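Local coordinates for phage-like element PBSX protein xkdH (Bacillus subtilis, PDB 3F3B), which is of unknown function but belongs to the DUF3599 family of the phage-barrel clan and is encoded by the defective prophage element PBSX, at residues F52-Q57 against S71-F76; I96-K101 against V111-E116. One frame throughout, in Å; residues are numbered along the deposited sequence.

In the fold
The chain runs through an antiparallel, curled sheet without helices. Strand 9-19 pairs with strands 48-61 and 87-90. Strand 48-61 turns and returns as strand 66-77. Contact 1 closes this hairpin, with a beta bulge between Thr-53 and Thr-56. The chain then passes through strand 87-90. Contact 2 opens at the end of strand 93-97 and pairs it with strand 107-114. Strand 102-104, between them, also pairs with strand 107-114. The two contacts lie in series, neither enclosing the other, with centres about 10 Å apart. Strands 66-77 and 107-114 are neighbours, joined by a probable hydrogen bond from Ala-112 N to Phe-72 O. Four strands are thus tied in the order 48-61, 66-77, 107-114, 93-97.

Contact 1: F52-Q57 against S71-F76; sequences FTEKTQ and SFLVHF
Phe-52 to Gln-57 pairs with Ser-71 to Phe-76 as an antiparallel beta hairpin interrupted by a beta bulge, in strands 48-61 and 66-77. Thr-53 and Leu-73 form a hydrogen-bonded pair, with Thr-53 N to Leu-73 O at 3.2 Å and Leu-73 N to Thr-53 O at 3.0 Å. The register then slips by one residue. Glu-54 turns the corner with a left-handed backbone, and pairing resumes with Thr-56 N on Ser-71 O at 2.9 Å. A water joins Glu-54 O to Ser-71 OG at the bulge.

On one face the rings of Phe-52 and Phe-72 stack face to face, centroids 4.0 Å apart and planes at 20°. Phe-72 CE2 lies over the centre of the Phe-52 ring. Val-74 CG1 meets the edge of the same ring at CE1, 3.8 Å away. Trp-90 packs edge-to-face with Phe-52, and Tyr-95 meets Phe-72.

The other face is more polar. Thr-53 OG1 sits between the backbone N and the carbonyl carbon (chi1 68°). It lies in the plane of the His-75 ring, 3.1 Å from CE1. The Glu-54 side chain lies against Leu-73 through CG and CD. The contact therefore separates an aromatic face, Phe-52 and Phe-72 with Val-74, from a mixed one of Thr-53, Leu-73 and His-75, and the water bridges the strands where the bulge breaks their regular pairing.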
ATOM      1  N   PHE A  52      11.931   5.695   3.860  1.00 26.16           N
ATOM      2  CA  PHE A  52      10.908   6.208   4.763  1.00 25.98           C
ATOM      3  C   PHE A  52      11.336   7.260   5.778  1.00 27.01           C
ATOM      4  O   PHE A  52      12.506   7.368   6.137  1.00 29.11           O
ATOM      5  CB  PHE A  52      10.272   5.061   5.561  1.00 23.95           C
ATOM      6  CG  PHE A  52      10.028   3.800   4.773  1.00 22.74           C
ATOM      7  CD1 PHE A  52       9.527   3.840   3.479  1.00 22.89           C
ATOM      8  CD2 PHE A  52      10.235   2.553   5.371  1.00 20.06           C
ATOM      9  CE1 PHE A  52       9.228   2.651   2.789  1.00 22.82           C
ATOM     10  CE2 PHE A  52       9.942   1.369   4.697  1.00 18.52           C
ATOM     11  CZ  PHE A  52       9.436   1.418   3.401  1.00 19.16           C
ATOM     12  N   THR A  53      10.352   8.033   6.235  1.00 27.08           N
ATOM     13  CA  THR A  53      10.537   9.030   7.288  1.00 25.43           C
ATOM     14  C   THR A  53       9.253   8.954   8.112  1.00 24.81           C
ATOM     15  O   THR A  53       8.371   8.140   7.811  1.00 20.92           O
ATOM     16  CB  THR A  53      10.725  10.455   6.752  1.00 25.71           C
ATOM     17  OG1 THR A  53       9.504  10.921   6.165  1.00 25.85           O
ATOM     18  CG2 THR A  53      11.854  10.482   5.726  1.00 25.16           C
ATOM     19  N   GLU A  54       9.151   9.788   9.145  1.00 25.67           N
ATOM     20  CA  GLU A  54       7.983   9.796  10.035  1.00 25.27           C
ATOM     21  C   GLU A  54       7.556   8.372  10.387  1.00 26.18           C
ATOM     22  O   GLU A  54       6.367   8.072  10.439  1.00 26.93           O
ATOM     23  CB  GLU A  54       6.796  10.517   9.390  1.00 23.89           C
ATOM     24  CG  GLU A  54       7.154  11.710   8.535  1.00 24.53           C
ATOM     25  CD  GLU A  54       5.950  12.575   8.201  1.00 28.25           C
ATOM     26  OE1 GLU A  54       4.819  12.049   8.040  1.00 27.65           O
ATOM     27  OE2 GLU A  54       6.143  13.799   8.086  1.00 32.12           O
ATOM     28  N   LYS A  55       8.519   7.490  10.630  1.00 27.71           N
ATOM     29  CA  LYS A  55       8.186   6.113  10.960  1.00 28.68           C
ATOM     30  C   LYS A  55       7.535   6.011  12.335  1.00 30.08           C
ATOM     31  O   LYS A  55       7.922   6.701  13.282  1.00 30.75           O
ATOM     32  CB  LYS A  55       9.431   5.238  10.892  1.00 29.88           C
ATOM     33  CG  LYS A  55      10.142   5.321   9.553  1.00 31.81           C
ATOM     34  CD  LYS A  55      11.155   4.204   9.381  1.00 32.12           C
ATOM     35  CE  LYS A  55      12.197   4.212  10.480  1.00 33.90           C
ATOM     36  NZ  LYS A  55      13.206   3.136  10.270  1.00 34.98           N
ATOM     37  N   THR A  56       6.534   5.148  12.423  1.00 29.64           N
ATOM     38  CA  THR A  56       5.781   4.934  13.646  1.00 30.41           C
ATOM     39  C   THR A  56       5.738   3.439  13.927  1.00 32.11           C
ATOM     40  O   THR A  56       5.559   2.639  13.014  1.00 33.35           O
ATOM     41  CB  THR A  56       4.332   5.481  13.488  1.00 30.67           C
ATOM     42  OG1 THR A  56       4.369   6.913  13.443  1.00 29.69           O
ATOM     43  CG2 THR A  56       3.435   5.028  14.631  1.00 30.05           C
ATOM     44  N   GLN A  57       5.911   3.065  15.188  1.00 33.68           N
ATOM     45  CA  GLN A  57       5.880   1.661  15.573  1.00 35.42           C
ATOM     46  C   GLN A  57       4.702   1.462  16.503  1.00 35.54           C
ATOM     47  O   GLN A  57       4.116   2.435  16.974  1.00 36.44           O
ATOM     48  CB  GLN A  57       7.180   1.282  16.286  1.00 36.06           C
ATOM     49  CG  GLN A  57       8.410   1.333  15.395  1.00 39.44           C
ATOM     50  CD  GLN A  57       9.714   1.183  16.167  1.00 41.20           C
ATOM     51  OE1 GLN A  57      10.175   2.122  16.827  1.00 41.72           O
ATOM     52  NE2 GLN A  57      10.311  -0.003  16.092  1.00 41.44           N
ATOM     53  N   SER A  71       3.106   2.786  10.512  1.00 23.65           N
ATOM     54  CA  SER A  71       3.002   3.596   9.317  1.00 23.83           C
ATOM     55  C   SER A  71       4.279   4.392   9.091  1.00 24.89           C
ATOM     56  O   SER A  71       5.144   4.476   9.964  1.00 24.91           O
ATOM     57  CB  SER A  71       1.828   4.562   9.450  1.00 24.53           C
ATOM     58  OG  SER A  71       2.117   5.576  10.400  1.00 25.26           O
ATOM     59  N   PHE A  72       4.393   4.968   7.904  1.00 23.33           N
ATOM     60  CA  PHE A  72       5.538   5.781   7.556  1.00 22.72           C
ATOM     61  C   PHE A  72       5.252   6.531   6.284  1.00 22.11           C
ATOM     62  O   PHE A  72       4.401   6.138   5.487  1.00 21.19           O
ATOM     63  CB  PHE A  72       6.809   4.939   7.366  1.00 25.18           C
ATOM     64  CG  PHE A  72       6.566   3.566   6.805  1.00 26.30           C
ATOM     65  CD1 PHE A  72       6.447   2.465   7.654  1.00 24.81           C
ATOM     66  CD2 PHE A  72       6.478   3.364   5.434  1.00 27.50           C
ATOM     67  CE1 PHE A  72       6.245   1.185   7.143  1.00 25.73           C
ATOM     68  CE2 PHE A  72       6.274   2.084   4.912  1.00 26.72           C
ATOM     69  CZ  PHE A  72       6.158   0.996   5.770  1.00 24.97           C
ATOM     70  N   LEU A  73       5.953   7.636   6.110  1.00 19.92           N
ATOM     71  CA  LEU A  73       5.799   8.429   4.920  1.00 19.63           C
ATOM     72  C   LEU A  73       6.771   7.824   3.917  1.00 19.33           C
ATOM     73  O   LEU A  73       7.991   7.854   4.128  1.00 20.43           O
ATOM     74  CB  LEU A  73       6.165   9.882   5.215  1.00 20.06           C
ATOM     75  CG  LEU A  73       6.120  10.837   4.031  1.00 19.83           C
ATOM     76  CD1 LEU A  73       4.715  10.885   3.480  1.00 18.04           C
ATOM     77  CD2 LEU A  73       6.578  12.222   4.474  1.00 19.30           C
ATOM     78  N   VAL A  74       6.238   7.254   2.840  1.00 17.84           N
ATOM     79  CA  VAL A  74       7.082   6.647   1.822  1.00 15.92           C
ATOM     80  C   VAL A  74       7.482   7.651   0.754  1.00 15.75           C
ATOM     81  O   VAL A  74       6.659   8.443   0.314  1.00 14.44           O
ATOM     82  CB  VAL A  74       6.376   5.482   1.110  1.00 15.49           C
ATOM     83  CG1 VAL A  74       7.382   4.751   0.242  1.00 14.62           C
ATOM     84  CG2 VAL A  74       5.750   4.531   2.127  1.00 12.86           C
ATOM     85  N   HIS A  75       8.747   7.610   0.343  1.00 15.43           N
ATOM     86  CA  HIS A  75       9.262   8.491  -0.702  1.00 15.74           C
ATOM     87  C   HIS A  75       9.607   7.594  -1.886  1.00 16.29           C
ATOM     88  O   HIS A  75      10.417   6.677  -1.752  1.00 15.64           O
ATOM     89  CB  HIS A  75      10.513   9.217  -0.220  1.00 17.22           C
ATOM     90  CG  HIS A  75      10.302  10.013   1.028  1.00 18.73           C
ATOM     91  ND1 HIS A  75       9.899   9.439   2.214  1.00 19.75           N
ATOM     92  CD2 HIS A  75      10.445  11.337   1.278  1.00 16.28           C
ATOM     93  CE1 HIS A  75       9.805  10.376   3.143  1.00 17.17           C
ATOM     94  NE2 HIS A  75      10.131  11.535   2.600  1.00 15.15           N
ATOM     95  N   PHE A  76       8.982   7.864  -3.031  1.00 16.31           N
ATOM     96  CA  PHE A  76       9.162   7.084  -4.252  1.00 16.78           C
ATOM     97  C   PHE A  76       9.721   7.927  -5.380  1.00 20.38           C
ATOM     98  O   PHE A  76       9.557   9.150  -5.399  1.00 19.54           O
ATOM     99  CB  PHE A  76       7.822   6.568  -4.764  1.00 15.37           C
ATOM    100  CG  PHE A  76       7.195   5.497  -3.929  1.00 15.15           C
ATOM    101  CD1 PHE A  76       7.671   4.197  -3.973  1.00 10.47           C
ATOM    102  CD2 PHE A  76       6.041   5.766  -3.192  1.00 14.93           C
ATOM    103  CE1 PHE A  76       7.007   3.184  -3.313  1.00 10.87           C
ATOM    104  CE2 PHE A  76       5.367   4.753  -2.528  1.00 12.83           C
ATOM    105  CZ  PHE A  76       5.850   3.460  -2.590  1.00 12.08           C
TER
HETATM  106  O   HOH W   1       3.427   7.750   9.560  1.00 21.70           O

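Contact 2: I96-K101 against V111-E116; sequences ILKLPK and VAVRDE
Ile-96 and Val-113 face each other as an antiparallel hydrogen-bonded pair. Ile-96 N reaches Val-113 O at 3.0 Å, and Val-113 N returns to Ile-96 O at 2.8 Å. Both donors are tilted 25° from the carbonyl planes. One step on, Leu-97 and Ala-112 form a non-hydrogen-bonded pair with their CA atoms 4.3 Å apart. Lys-98 N then bonds to Val-111 O, at 3.0 Å.

The side chains divide between the two faces. Leu-97 sends CD2 to Ala-112 CB at 3.9 Å on the buried face. On the other face the Lys-98 chain crosses Val-113 at about a right angle, and its CG comes 3.3 Å from Val-113 CG2. Its CG is anti to the carbonyl carbon (chi1 -47°). The chain bends again at chi2 and chi3, and its end runs off from Val-113. Leu-99 lies side by side with Val-111, its CD2 4.0 Å from Val-111 CB. At the other end, the CG1 and CD1 methylene and methyl of Ile-96 lie against the carboxylate of Asp-115, with CG1 3.8 Å from OD1.

Further out, strand 66-77 flanks Val-111 to Val-113: Leu-73 touches Val-111, Phe-72 and Val-74 touch Ala-112, and Ser-71 touches Val-113. Leu-97 is covered by Ile-82, Asp-86 and Val-110. The backbone of Asp-115 is hydrogen-bonded to Lys-94 of strand 93-97. A phosphate ion, probably from the crystallisation liquor, lies near Asp-115.

The arrangement is an antiparallel strand pair within a curled, all-beta sheet, consistent with the barrel-like fold of the phage-barrel clan.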
ATOM      1  N   ILE A  96      -0.954  -0.181   3.065  1.00 20.91           N
ATOM      2  CA  ILE A  96      -1.861   0.461   2.130  1.00 20.29           C
ATOM      3  C   ILE A  96      -1.549   1.945   2.122  1.00 21.13           C
ATOM      4  O   ILE A  96      -1.333   2.531   3.178  1.00 19.48           O
ATOM      5  CB  ILE A  96      -3.335   0.283   2.542  1.00 18.35           C
ATOM      6  CG1 ILE A  96      -3.646  -1.202   2.729  1.00 17.89           C
ATOM      7  CG2 ILE A  96      -4.249   0.874   1.464  1.00 18.58           C
ATOM      8  CD1 ILE A  96      -3.291  -2.051   1.513  1.00 16.24           C
ATOM      9  N   LEU A  97      -1.500   2.544   0.936  1.00 21.05           N
ATOM     10  CA  LEU A  97      -1.246   3.979   0.835  1.00 22.89           C
ATOM     11  C   LEU A  97      -2.568   4.668   1.185  1.00 25.28           C
ATOM     12  O   LEU A  97      -3.560   4.510   0.486  1.00 24.83           O
ATOM     13  CB  LEU A  97      -0.785   4.332  -0.580  1.00 19.42           C
ATOM     14  CG  LEU A  97       0.380   3.451  -1.054  1.00 17.03           C
ATOM     15  CD1 LEU A  97       0.953   4.010  -2.341  1.00 12.97           C
ATOM     16  CD2 LEU A  97       1.468   3.380   0.018  1.00 13.78           C
ATOM     17  N   LYS A  98      -2.580   5.429   2.275  1.00 30.03           N
ATOM     18  CA  LYS A  98      -3.812   6.066   2.726  1.00 35.57           C
ATOM     19  C   LYS A  98      -4.023   7.509   2.326  1.00 36.59           C
ATOM     20  O   LYS A  98      -4.689   7.796   1.330  1.00 36.93           O
ATOM     21  CB  LYS A  98      -3.929   5.953   4.249  1.00 37.64           C
ATOM     22  CG  LYS A  98      -3.651   4.549   4.784  1.00 41.43           C
ATOM     23  CD  LYS A  98      -4.494   3.481   4.093  1.00 44.03           C
ATOM     24  CE  LYS A  98      -5.966   3.575   4.468  1.00 46.21           C
ATOM     25  NZ  LYS A  98      -6.770   2.494   3.828  1.00 47.20           N
ATOM     26  N   LEU A  99      -3.487   8.424   3.123  1.00 38.45           N
ATOM     27  CA  LEU A  99      -3.646   9.842   2.836  1.00 38.61           C
ATOM     28  C   LEU A  99      -3.202  10.133   1.407  1.00 37.74           C
ATOM     29  O   LEU A  99      -2.539   9.302   0.776  1.00 36.99           O
ATOM     30  CB  LEU A  99      -2.839  10.679   3.834  1.00 39.80           C
ATOM     31  CG  LEU A  99      -3.310  10.624   5.292  1.00 41.62           C
ATOM     32  CD1 LEU A  99      -4.824  10.850   5.336  1.00 41.21           C
ATOM     33  CD2 LEU A  99      -2.963   9.280   5.915  1.00 42.42           C
ATOM     34  N   PRO A 100      -3.577  11.310   0.874  1.00 34.53           N
ATOM     35  CA  PRO A 100      -3.220  11.723  -0.486  1.00 32.45           C
ATOM     36  C   PRO A 100      -1.714  11.752  -0.667  1.00 31.05           C
ATOM     37  O   PRO A 100      -0.972  11.912   0.306  1.00 30.30           O
ATOM     38  CB  PRO A 100      -3.822  13.120  -0.588  1.00 32.25           C
ATOM     39  CG  PRO A 100      -5.003  13.035   0.297  1.00 34.14           C
ATOM     40  CD  PRO A 100      -4.458  12.307   1.498  1.00 34.65           C
ATOM     41  N   LYS A 101      -1.266  11.588  -1.908  1.00 28.22           N
ATOM     42  CA  LYS A 101       0.156  11.629  -2.206  1.00 27.60           C
ATOM     43  C   LYS A 101       0.475  13.028  -2.712  1.00 26.88           C
ATOM     44  O   LYS A 101      -0.427  13.823  -2.964  1.00 25.75           O
ATOM     45  CB  LYS A 101       0.522  10.603  -3.281  1.00 25.69           C
ATOM     46  CG  LYS A 101      -0.051  10.895  -4.651  1.00 22.93           C
ATOM     47  CD  LYS A 101       0.566  10.005  -5.720  1.00 21.28           C
ATOM     48  CE  LYS A 101       0.007  10.351  -7.105  1.00 19.10           C
ATOM     49  NZ  LYS A 101       0.730   9.658  -8.218  1.00 16.76           N
ATOM     50  N   VAL A 111       1.718   8.478   2.615  1.00 14.58           N
ATOM     51  CA  VAL A 111       1.706   7.712   3.850  1.00 16.66           C
ATOM     52  C   VAL A 111       1.242   6.277   3.616  1.00 18.53           C
ATOM     53  O   VAL A 111       0.248   6.030   2.921  1.00 18.29           O
ATOM     54  CB  VAL A 111       0.770   8.370   4.904  1.00 18.28           C
ATOM     55  CG1 VAL A 111       0.610   7.457   6.111  1.00 16.07           C
ATOM     56  CG2 VAL A 111       1.348   9.730   5.346  1.00 16.57           C
ATOM     57  N   ALA A 112       1.981   5.330   4.189  1.00 18.75           N
ATOM     58  CA  ALA A 112       1.635   3.918   4.087  1.00 18.80           C
ATOM     59  C   ALA A 112       1.187   3.486   5.491  1.00 19.70           C
ATOM     60  O   ALA A 112       1.769   3.920   6.484  1.00 19.76           O
ATOM     61  CB  ALA A 112       2.847   3.116   3.641  1.00 14.01           C
ATOM     62  N   VAL A 113       0.152   2.654   5.582  1.00 19.88           N
ATOM     63  CA  VAL A 113      -0.324   2.212   6.884  1.00 22.95           C
ATOM     64  C   VAL A 113      -0.475   0.693   6.946  1.00 24.83           C
ATOM     65  O   VAL A 113      -0.978   0.069   6.011  1.00 22.56           O
ATOM     66  CB  VAL A 113      -1.692   2.891   7.254  1.00 24.87           C
ATOM     67  CG1 VAL A 113      -2.155   2.437   8.637  1.00 22.92           C
ATOM     68  CG2 VAL A 113      -1.545   4.404   7.260  1.00 24.06           C
ATOM     69  N   ARG A 114      -0.024   0.116   8.059  1.00 29.24           N
ATOM     70  CA  ARG A 114      -0.092  -1.323   8.313  1.00 33.73           C
ATOM     71  C   ARG A 114      -1.454  -1.864   7.894  1.00 37.41           C
ATOM     72  O   ARG A 114      -2.485  -1.473   8.434  1.00 36.19           O
ATOM     73  CB  ARG A 114       0.165  -1.581   9.801  1.00 34.25           C
ATOM     74  CG  ARG A 114      -0.108  -2.989  10.305  1.00 38.39           C
ATOM     75  CD  ARG A 114       0.133  -3.055  11.825  1.00 41.66           C
ATOM     76  NE  ARG A 114      -0.704  -4.047  12.500  1.00 42.88           N
ATOM     77  CZ  ARG A 114      -0.516  -5.362  12.433  1.00 44.68           C
ATOM     78  NH1 ARG A 114       0.491  -5.857  11.718  1.00 45.69           N
ATOM     79  NH2 ARG A 114      -1.340  -6.186  13.072  1.00 43.23           N
ATOM     80  N   ASP A 115      -1.445  -2.771   6.926  1.00 42.58           N
ATOM     81  CA  ASP A 115      -2.670  -3.354   6.398  1.00 48.17           C
ATOM     82  C   ASP A 115      -3.650  -3.839   7.459  1.00 52.47           C
ATOM     83  O   ASP A 115      -4.786  -3.367   7.518  1.00 53.11           O
ATOM     84  CB  ASP A 115      -2.338  -4.512   5.456  1.00 48.21           C
ATOM     85  CG  ASP A 115      -3.434  -4.765   4.435  1.00 48.62           C
ATOM     86  OD1 ASP A 115      -4.572  -4.299   4.651  1.00 47.34           O
ATOM     87  OD2 ASP A 115      -3.159  -5.436   3.415  1.00 46.77           O
ATOM     88  N   GLU A 116      -3.218  -4.774   8.300  1.00 57.31           N
ATOM     89  CA  GLU A 116      -4.101  -5.328   9.325  1.00 62.69           C
ATOM     90  C   GLU A 116      -4.532  -4.422  10.472  1.00 64.33           C
ATOM     91  O   GLU A 116      -5.112  -4.900  11.447  1.00 65.10           O
ATOM     92  CB  GLU A 116      -3.508  -6.619   9.897  1.00 65.46           C
ATOM     93  CG  GLU A 116      -3.665  -7.812   8.961  1.00 70.13           C
ATOM     94  CD  GLU A 116      -3.296  -9.126   9.612  1.00 72.06           C
ATOM     95  OE1 GLU A 116      -2.125  -9.281  10.026  1.00 74.59           O
ATOM     96  OE2 GLU A 116      -4.178 -10.005   9.707  1.00 73.29           O
TER